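Local coordinates for protein arginase, mitochondrial (PDB 6VSS) that uses a pair of manganese ions to hydrolyse L-arginine to urea and L-ornithine, and also converts agmatine to urea and putrescine, at residues B[63-68]-B[113-119]; B[150-154]-B[304-308]; B[262-268]-B[298-304]; B[276-280]-B[323-327]. All blocks are in the same frame, centred on the assembly; numbering follows the deposited sequence.

Interaction 1. Residues B[63-68]-B[113-119]; sequences TSSLLG and ITNVGDV
Leu-66 (m, t) packs its tip against that of Ile-113 (t, t), CD1 to CD1 4.2 Å, on one face of a parallel strand pair. Strands 63-68 and 113-118 approach to 4.4 Å at 28°. Ser-65 pairs with Thr-114 and Leu-66 with Asn-115 (CA-CA 4.6 Å), but Leu-67 pairs with Gly-117 and Gly-68 with Asp-118 (CA-CA 4.0 Å). Val-116 (phi/psi -95/-61) is therefore the extra residue of a beta bulge, and Leu-66 O accepts from both Val-116 N (2.9 Å) and Gly-117 N (3.3 Å). Gly-117 takes phi/psi 152/-163, where a CB would jam against the preceding carbonyl. Thr-114 N bonds Ser-64 O (3.0 Å), Leu-66 N Thr-114 O (2.8 Å), Gly-68 N Gly-117 O (2.8 Å) and Val-119 N Gly-68 O (2.8 Å). Asp-118 OD1, salt-bridged to Arg-89, lies 3.2 Å from Gly-68 CA, in the space a CB would need. Strand 113-118 is outermost in the chain's parallel sheet. Helices 84-92 and 323-339 cover Leu-66, helices 25-57 and 131-146 cover Leu-67, and strand 151-157 flanks 63-69.

Interaction 2. Residues B[150-154]-B[304-308]; sequences PLRPL and DIVGG
Strands 151-154 and 305-308 run parallel, 39° between their directions and 5.0 Å at closest approach, and meet fully at one bridge, Leu-154 with Gly-308 (CA-CA 4.9 Å). There Gly-308 N donates to Pro-153 O at 3.2 Å, and Gly-307 CA lies 3.4 Å from the same Pro-153 O. Gly-307 and Gly-308 are nearly fully extended, phi/psi -165/177 and -172/170. Strands 151-157 and 305-311 are adjacent inner strands of the arginase parallel sheet, and the backbones of Arg-152 and Leu-154 also bond strand 63-69. Pro-153 has no N-H to offer, and Val-306 (phi/psi -100/-23) kinks the second strand. On the N-terminal side of the bridge the strands splay, and Arg-152 spans the gap: its CA-to-CB bond points toward 304-308, and the m, t, t side chain carries the guanidinium across. Arg-152 NH1 donates to Ile-305 O at 2.9 Å and to Asp-304 OD1 at 2.8 Å, the latter a salt bridge. Asp-304 OD1 has a second cationic partner in Lys-341, the C-terminal residue.

Interaction 3. Residues B[262-268]-B[298-304]; sequences KGVYVSI and LQNLQGD
A single backbone hydrogen bond joins the segments: Val-264 N donates to Asp-304 O at 2.8 Å. Beside it Gly-263 CA (phi/psi 144/-162) lies 3.5 Å from Asp-304 O, with which a CB would clash. Gly-303 (138/156) likewise leaves room for Val-264, whose CG2 is 3.9 Å from Gly-303 CA. Apolar contacts come from alternate residues of strand 264-268, Val-264, Val-266 and Ile-268, whose CA-to-CB bonds all point toward 298-304. Val-264 (t) sets CG1 4.3 Å from Leu-301 CD2, and Val-266 (t) reaches Leu-301 CD2 through CG2 and Leu-298 CD1 through CG1, both at 4.2 Å. Ile-268 CD1 lies 4.4 Å from Leu-298 CD2. Both leucines are t, p. The helix gives way at Leu-301 (-68/134), although Leu-301 N still bonds Leu-298 O at 3.2 Å. This is a beta-alpha-beta unit, in which helix 291-300 covers strand 264-269 before the chain enters the adjacent parallel strand 305-311. Helix 323-339 packs on Val-266 and Ile-268, and strand 178-183 flanks the other edge of 264-269.

Interaction 4. Residues B[276-280]-B[323-327]; sequences SIAPG and ITALV
Ile-277 (m, m; phi/psi -94/-42) starts the contact: its O lies 3.6 Å from Val-327 CG2, and its own CG2 4.4 Å from that same Val-327 CG2, Val-327 being t. Ala-278 (-126/66) follows at the closest CA approach, 5.2 Å from Thr-324 CA; its CB is 4.2 Å from Thr-324 CG2. The loop that carries these residues follows strand 264-269 and the manganese ligands Asp-269 and Asp-271, at the C-terminal edge of the parallel sheet where arginases hold their metal pair. The Ala-278 side chain is about 7 Å from that of Asp-271 and about 10 Å from a manganese ion, so the contact lies close to the site but supplies none of its ligands. Pro-279 (-66/-25) packs CG on Ile-323 CG2 at 4.1 Å and brings CD 3.3 Å from Thr-324 OG1. Its nitrogen, 3.5 Å from Thr-324 OG1, has no hydrogen to share. Gly-280 (-78/64) makes the polar link: Gly-280 N donates to Thr-324 OG1 at 3.0 Å, angle 148°. A CB on Gly-280 would clash with Thr-324 CB. Thr-324 (m) lies in the first turn of helix 323-339, where Val-327 N bonds Ile-323 O at 3.0 Å, and its hydroxyl is also hydrogen-bonded to Asp-318. Ser-276 and Pro-286 of a neighbouring subunit pack on Ile-277 and Val-327.

From the N terminus, interaction 1 closes first, bringing 113-119 back beside 63-68 before any other contact opens. Interaction 2 then opens at 150-154 and closes only at 304-308, the longest span. Strand 63-69 joins these two directly: Thr-63 O is 2.7 Å from Arg-152 N. Interaction 3, 262-268 with 298-304, nests inside the loop of interaction 2 and shares Asp-304 with it; Val-306 N lies 2.8 Å from Val-264 O, continuing the sheet. Interaction 4 opens at 276-280, within both loops, and closes past them at 323-327, so it crosses interactions 2 and 3. It ties the loop after the metal-bearing strand to the C-terminal helix, its centre about 23 Å from that of interaction 3.

Interaction 1. Residues B[63-68]-B[113-119]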
# COMPACT_ATOMS: atom_id res chain seq x y z
N THR B 63 29.52 -26.50 0.90
CA THR B 63 28.29 -26.03 0.22
C THR B 63 27.27 -25.53 1.24
O THR B 63 26.77 -26.31 2.10
CB THR B 63 27.80 -27.10 -0.76
OG1 THR B 63 28.78 -27.20 -1.81
CG2 THR B 63 26.43 -26.76 -1.33
N SER B 64 26.93 -24.25 1.11
CA SER B 64 25.87 -23.59 1.90
C SER B 64 24.54 -24.28 1.51
O SER B 64 24.17 -24.30 0.31
CB SER B 64 25.85 -22.07 1.68
OG SER B 64 27.04 -21.44 2.12
N SER B 65 23.85 -24.82 2.51
CA SER B 65 22.67 -25.71 2.40
C SER B 65 21.52 -25.14 3.23
O SER B 65 21.67 -24.98 4.48
CB SER B 65 23.07 -27.08 2.82
OG SER B 65 24.24 -27.41 2.10
N LEU B 66 20.45 -24.70 2.53
CA LEU B 66 19.33 -24.00 3.17
C LEU B 66 18.52 -25.03 3.93
O LEU B 66 18.00 -25.96 3.34
CB LEU B 66 18.50 -23.28 2.10
CG LEU B 66 19.31 -22.37 1.19
CD1 LEU B 66 18.42 -21.46 0.36
CD2 LEU B 66 20.24 -21.55 2.03
N LEU B 67 18.36 -24.79 5.22
CA LEU B 67 17.38 -25.47 6.11
C LEU B 67 16.45 -24.41 6.68
O LEU B 67 16.93 -23.52 7.41
CB LEU B 67 18.17 -26.25 7.17
CG LEU B 67 17.34 -27.08 8.14
CD1 LEU B 67 16.92 -28.38 7.48
CD2 LEU B 67 18.10 -27.34 9.43
N GLY B 68 15.19 -24.45 6.26
CA GLY B 68 14.07 -23.67 6.80
C GLY B 68 13.64 -24.18 8.17
O GLY B 68 13.52 -25.43 8.37
N ILE B 113 25.37 -23.06 -3.59
CA ILE B 113 24.16 -22.98 -2.72
C ILE B 113 23.15 -24.04 -3.14
O ILE B 113 22.97 -24.28 -4.34
CB ILE B 113 23.57 -21.56 -2.72
CG1 ILE B 113 22.55 -21.42 -1.59
CG2 ILE B 113 22.98 -21.23 -4.10
CD1 ILE B 113 21.90 -20.07 -1.57
N THR B 114 22.52 -24.68 -2.16
CA THR B 114 21.52 -25.71 -2.43
C THR B 114 20.43 -25.61 -1.37
O THR B 114 20.74 -25.31 -0.21
CB THR B 114 22.25 -27.05 -2.54
OG1 THR B 114 21.36 -27.98 -3.13
CG2 THR B 114 22.65 -27.64 -1.22
N ASN B 115 19.21 -26.01 -1.72
CA ASN B 115 18.09 -26.11 -0.76
C ASN B 115 18.01 -27.53 -0.21
O ASN B 115 17.97 -28.44 -1.00
CB ASN B 115 16.76 -25.75 -1.42
CG ASN B 115 15.64 -25.71 -0.41
OD1 ASN B 115 15.83 -25.40 0.78
ND2 ASN B 115 14.45 -26.07 -0.84
N VAL B 116 17.93 -27.71 1.09
CA VAL B 116 17.62 -29.03 1.70
C VAL B 116 16.11 -29.06 1.96
O VAL B 116 15.42 -29.82 1.28
CB VAL B 116 18.43 -29.27 2.99
CG1 VAL B 116 17.87 -30.43 3.81
CG2 VAL B 116 19.90 -29.50 2.69
N GLY B 117 15.60 -28.14 2.78
CA GLY B 117 14.15 -27.95 2.94
C GLY B 117 13.78 -27.41 4.30
O GLY B 117 14.64 -26.85 4.94
N ASP B 118 12.50 -27.52 4.66
CA ASP B 118 11.92 -26.88 5.83
C ASP B 118 11.63 -27.99 6.83
O ASP B 118 11.06 -29.01 6.44
CB ASP B 118 10.67 -26.08 5.45
CG ASP B 118 10.95 -24.81 4.69
OD1 ASP B 118 12.10 -24.54 4.38
OD2 ASP B 118 10.00 -24.08 4.42
N VAL B 119 12.04 -27.80 8.08
CA VAL B 119 11.49 -28.57 9.22
C VAL B 119 10.02 -28.18 9.36
O VAL B 119 9.75 -27.01 9.62
CB VAL B 119 12.21 -28.28 10.54
CG1 VAL B 119 11.55 -29.04 11.70
CG2 VAL B 119 13.70 -28.57 10.43
O HOH W 1 15.14 -24.25 3.05

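Interaction 2. Residues B[150-154]-B[304-308]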
# COMPACT_ATOMS: atom_id res chain seq x y z
N PRO B 150 29.94 -32.20 1.74
CA PRO B 150 30.52 -30.95 2.22
C PRO B 150 29.44 -29.92 2.60
O PRO B 150 29.76 -28.75 2.64
CB PRO B 150 31.25 -30.48 0.96
CG PRO B 150 30.34 -30.90 -0.18
CD PRO B 150 29.61 -32.13 0.32
N LEU B 151 28.21 -30.37 2.84
CA LEU B 151 27.09 -29.44 3.15
C LEU B 151 27.39 -28.73 4.47
O LEU B 151 27.85 -29.40 5.44
CB LEU B 151 25.77 -30.20 3.31
CG LEU B 151 25.34 -31.06 2.12
CD1 LEU B 151 23.89 -31.49 2.33
CD2 LEU B 151 25.51 -30.32 0.81
N ARG B 152 27.06 -27.45 4.52
CA ARG B 152 27.14 -26.60 5.72
C ARG B 152 25.80 -25.86 5.87
O ARG B 152 25.31 -25.30 4.90
CB ARG B 152 28.36 -25.68 5.70
CG ARG B 152 29.69 -26.41 5.85
CD ARG B 152 30.83 -25.45 6.12
NE ARG B 152 32.09 -26.15 5.99
CZ ARG B 152 33.26 -25.77 6.46
NH1 ARG B 152 33.39 -24.65 7.13
NH2 ARG B 152 34.31 -26.53 6.25
N PRO B 153 25.20 -25.89 7.07
CA PRO B 153 23.85 -25.38 7.32
C PRO B 153 23.76 -23.85 7.30
O PRO B 153 24.42 -23.18 8.11
CB PRO B 153 23.53 -25.90 8.72
CG PRO B 153 24.87 -25.93 9.35
CD PRO B 153 25.74 -26.54 8.27
N LEU B 154 23.01 -23.34 6.33
CA LEU B 154 22.56 -21.92 6.27
C LEU B 154 21.05 -21.95 6.59
O LEU B 154 20.24 -22.36 5.78
CB LEU B 154 22.96 -21.31 4.93
CG LEU B 154 23.03 -19.78 4.91
CD1 LEU B 154 23.59 -19.24 3.58
CD2 LEU B 154 21.63 -19.20 5.15
N ASP B 304 36.93 -19.61 9.50
CA ASP B 304 36.25 -20.76 8.90
C ASP B 304 34.77 -20.67 9.31
O ASP B 304 34.44 -21.07 10.44
CB ASP B 304 36.96 -22.01 9.41
CG ASP B 304 36.38 -23.28 8.86
OD1 ASP B 304 35.71 -23.17 7.82
OD2 ASP B 304 36.54 -24.34 9.55
N ILE B 305 33.91 -20.19 8.41
CA ILE B 305 32.43 -20.19 8.60
C ILE B 305 31.87 -21.61 8.48
O ILE B 305 31.89 -22.23 7.37
CB ILE B 305 31.74 -19.19 7.66
CG1 ILE B 305 32.42 -17.83 7.73
CG2 ILE B 305 30.26 -19.11 8.01
CD1 ILE B 305 32.06 -16.93 6.58
N VAL B 306 31.37 -22.10 9.62
CA VAL B 306 30.82 -23.48 9.80
C VAL B 306 29.28 -23.48 9.76
O VAL B 306 28.67 -24.53 9.46
CB VAL B 306 31.36 -24.14 11.07
CG1 VAL B 306 32.86 -24.17 11.00
CG2 VAL B 306 30.92 -23.47 12.34
N GLY B 307 28.63 -22.36 10.04
CA GLY B 307 27.18 -22.26 9.87
C GLY B 307 26.72 -20.82 9.90
O GLY B 307 27.51 -19.94 10.22
N GLY B 308 25.42 -20.62 9.70
CA GLY B 308 24.87 -19.26 9.70
C GLY B 308 23.36 -19.30 9.65
O GLY B 308 22.78 -20.35 9.46

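Interaction 3. Residues B[262-268]-B[298-304]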
# COMPACT_ATOMS: atom_id res chain seq x y z
N LYS B 262 36.34 -24.06 17.09
CA LYS B 262 35.96 -25.01 16.02
C LYS B 262 35.53 -24.24 14.77
O LYS B 262 35.37 -24.86 13.71
CB LYS B 262 34.89 -25.94 16.59
CG LYS B 262 35.35 -26.76 17.78
CD LYS B 262 36.58 -27.57 17.42
CE LYS B 262 37.15 -28.42 18.55
NZ LYS B 262 38.56 -28.77 18.27
N GLY B 263 35.34 -22.93 14.87
CA GLY B 263 35.04 -22.10 13.69
C GLY B 263 34.08 -20.98 14.03
O GLY B 263 33.94 -20.64 15.25
N VAL B 264 33.47 -20.43 12.97
CA VAL B 264 32.70 -19.16 13.01
C VAL B 264 31.26 -19.43 12.57
O VAL B 264 31.05 -19.99 11.46
CB VAL B 264 33.36 -18.06 12.16
CG1 VAL B 264 32.58 -16.74 12.27
CG2 VAL B 264 34.83 -17.82 12.58
N TYR B 265 30.30 -18.98 13.38
CA TYR B 265 28.84 -18.99 13.03
C TYR B 265 28.36 -17.55 12.82
O TYR B 265 28.71 -16.68 13.67
CB TYR B 265 28.07 -19.67 14.15
CG TYR B 265 26.61 -19.81 13.83
CD1 TYR B 265 25.69 -18.82 14.16
CD2 TYR B 265 26.16 -20.94 13.19
CE1 TYR B 265 24.34 -18.98 13.87
CE2 TYR B 265 24.82 -21.14 12.95
CZ TYR B 265 23.91 -20.14 13.24
OH TYR B 265 22.61 -20.37 12.93
N VAL B 266 27.61 -17.30 11.74
CA VAL B 266 27.15 -15.93 11.37
C VAL B 266 25.63 -15.86 11.44
O VAL B 266 24.97 -16.49 10.64
CB VAL B 266 27.65 -15.47 10.00
CG1 VAL B 266 27.16 -14.05 9.72
CG2 VAL B 266 29.18 -15.52 9.90
N SER B 267 25.09 -15.12 12.39
CA SER B 267 23.63 -14.99 12.62
C SER B 267 23.20 -13.60 12.15
O SER B 267 23.68 -12.58 12.72
CB SER B 267 23.33 -15.22 14.05
OG SER B 267 21.95 -14.99 14.31
N ILE B 268 22.39 -13.51 11.13
CA ILE B 268 21.90 -12.19 10.62
C ILE B 268 20.42 -12.01 10.99
O ILE B 268 19.53 -12.70 10.37
CB ILE B 268 22.16 -12.04 9.12
CG1 ILE B 268 23.57 -12.57 8.77
CG2 ILE B 268 21.91 -10.58 8.72
CD1 ILE B 268 24.05 -12.33 7.37
N LEU B 298 31.08 -8.50 6.16
CA LEU B 298 30.98 -9.93 5.82
C LEU B 298 32.04 -10.26 4.76
O LEU B 298 32.73 -11.31 4.88
CB LEU B 298 29.55 -10.18 5.34
CG LEU B 298 29.10 -11.62 5.26
CD1 LEU B 298 29.36 -12.36 6.57
CD2 LEU B 298 27.64 -11.65 4.89
N GLN B 299 32.21 -9.34 3.82
CA GLN B 299 33.19 -9.44 2.73
C GLN B 299 34.59 -9.43 3.35
O GLN B 299 35.43 -10.19 2.89
CB GLN B 299 32.93 -8.36 1.66
CG GLN B 299 31.66 -8.66 0.85
CD GLN B 299 31.23 -7.62 -0.16
OE1 GLN B 299 31.74 -6.49 -0.17
NE2 GLN B 299 30.29 -7.97 -1.02
N ASN B 300 34.80 -8.71 4.43
CA ASN B 300 36.13 -8.56 5.05
C ASN B 300 36.37 -9.66 6.08
O ASN B 300 37.50 -9.86 6.43
CB ASN B 300 36.27 -7.16 5.66
CG ASN B 300 36.65 -6.11 4.64
OD1 ASN B 300 37.75 -6.15 4.09
ND2 ASN B 300 35.77 -5.16 4.39
N LEU B 301 35.36 -10.41 6.51
CA LEU B 301 35.49 -11.31 7.69
C LEU B 301 36.44 -12.47 7.38
O LEU B 301 36.28 -13.07 6.34
CB LEU B 301 34.13 -11.89 8.09
CG LEU B 301 34.19 -12.95 9.19
CD1 LEU B 301 34.47 -12.30 10.52
CD2 LEU B 301 32.88 -13.73 9.26
N GLN B 302 37.37 -12.75 8.30
CA GLN B 302 38.26 -13.93 8.25
C GLN B 302 37.80 -14.94 9.29
O GLN B 302 37.40 -14.57 10.40
CB GLN B 302 39.72 -13.49 8.47
CG GLN B 302 40.17 -12.54 7.36
CD GLN B 302 41.58 -12.02 7.43
OE1 GLN B 302 42.07 -11.59 8.47
NE2 GLN B 302 42.22 -12.03 6.28
N GLY B 303 37.95 -16.20 8.96
CA GLY B 303 37.56 -17.32 9.83
C GLY B 303 36.88 -18.39 9.00
O GLY B 303 36.36 -18.12 7.89
N ASP B 304 36.93 -19.61 9.50
CA ASP B 304 36.25 -20.76 8.90
C ASP B 304 34.77 -20.67 9.31
O ASP B 304 34.44 -21.07 10.44
CB ASP B 304 36.96 -22.01 9.41
CG ASP B 304 36.38 -23.28 8.86
OD1 ASP B 304 35.71 -23.17 7.82
OD2 ASP B 304 36.54 -24.34 9.55

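Interaction 4. Residues B[276-280]-B[323-327]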
# COMPACT_ATOMS: atom_id res chain seq x y z
N SER B 276 13.89 1.52 6.85
CA SER B 276 13.73 2.11 5.50
C SER B 276 14.17 1.08 4.44
O SER B 276 13.78 1.22 3.26
CB SER B 276 14.54 3.35 5.35
OG SER B 276 15.93 3.07 5.62
N ILE B 277 15.09 0.19 4.83
CA ILE B 277 15.71 -0.86 3.97
C ILE B 277 14.93 -2.18 4.14
O ILE B 277 14.68 -2.91 3.13
CB ILE B 277 17.21 -1.03 4.36
CG1 ILE B 277 18.01 0.28 4.31
CG2 ILE B 277 17.89 -2.04 3.49
CD1 ILE B 277 17.75 1.07 3.08
N ALA B 278 14.57 -2.50 5.36
CA ALA B 278 14.01 -3.81 5.76
C ALA B 278 12.69 -3.59 6.49
O ALA B 278 12.65 -3.81 7.68
CB ALA B 278 14.99 -4.55 6.62
N PRO B 279 11.63 -3.09 5.84
CA PRO B 279 10.38 -2.89 6.53
C PRO B 279 9.71 -4.19 6.98
O PRO B 279 9.00 -4.18 7.92
CB PRO B 279 9.51 -2.11 5.53
CG PRO B 279 10.15 -2.33 4.20
CD PRO B 279 11.59 -2.68 4.46
N GLY B 280 10.02 -5.28 6.31
CA GLY B 280 9.42 -6.60 6.55
C GLY B 280 10.02 -7.25 7.78
O GLY B 280 10.68 -8.24 7.60
N ILE B 323 10.07 -6.14 -1.10
CA ILE B 323 11.48 -5.66 -1.02
C ILE B 323 12.26 -6.43 0.07
O ILE B 323 13.36 -6.82 -0.20
CB ILE B 323 11.56 -4.13 -0.86
CG1 ILE B 323 12.97 -3.59 -1.09
CG2 ILE B 323 10.97 -3.63 0.44
CD1 ILE B 323 13.66 -4.15 -2.29
N THR B 324 11.67 -6.67 1.22
CA THR B 324 12.44 -7.33 2.29
C THR B 324 12.73 -8.78 1.93
O THR B 324 13.75 -9.27 2.35
CB THR B 324 11.80 -7.21 3.67
OG1 THR B 324 11.43 -5.86 3.76
CG2 THR B 324 12.72 -7.55 4.82
N ALA B 325 11.90 -9.46 1.15
CA ALA B 325 12.23 -10.83 0.69
C ALA B 325 13.56 -10.79 -0.09
O ALA B 325 14.45 -11.65 0.14
CB ALA B 325 11.10 -11.39 -0.14
N LEU B 326 13.67 -9.80 -0.97
CA LEU B 326 14.89 -9.57 -1.79
C LEU B 326 16.07 -9.24 -0.88
O LEU B 326 17.15 -9.81 -1.09
CB LEU B 326 14.62 -8.43 -2.78
CG LEU B 326 13.93 -8.84 -4.07
CD1 LEU B 326 13.73 -7.65 -4.99
CD2 LEU B 326 14.71 -9.93 -4.78
N VAL B 327 15.86 -8.37 0.12
CA VAL B 327 16.94 -8.05 1.06
C VAL B 327 17.40 -9.36 1.78
O VAL B 327 18.62 -9.65 1.89
CB VAL B 327 16.43 -6.94 2.01
CG1 VAL B 327 17.27 -6.84 3.26
CG2 VAL B 327 16.30 -5.57 1.32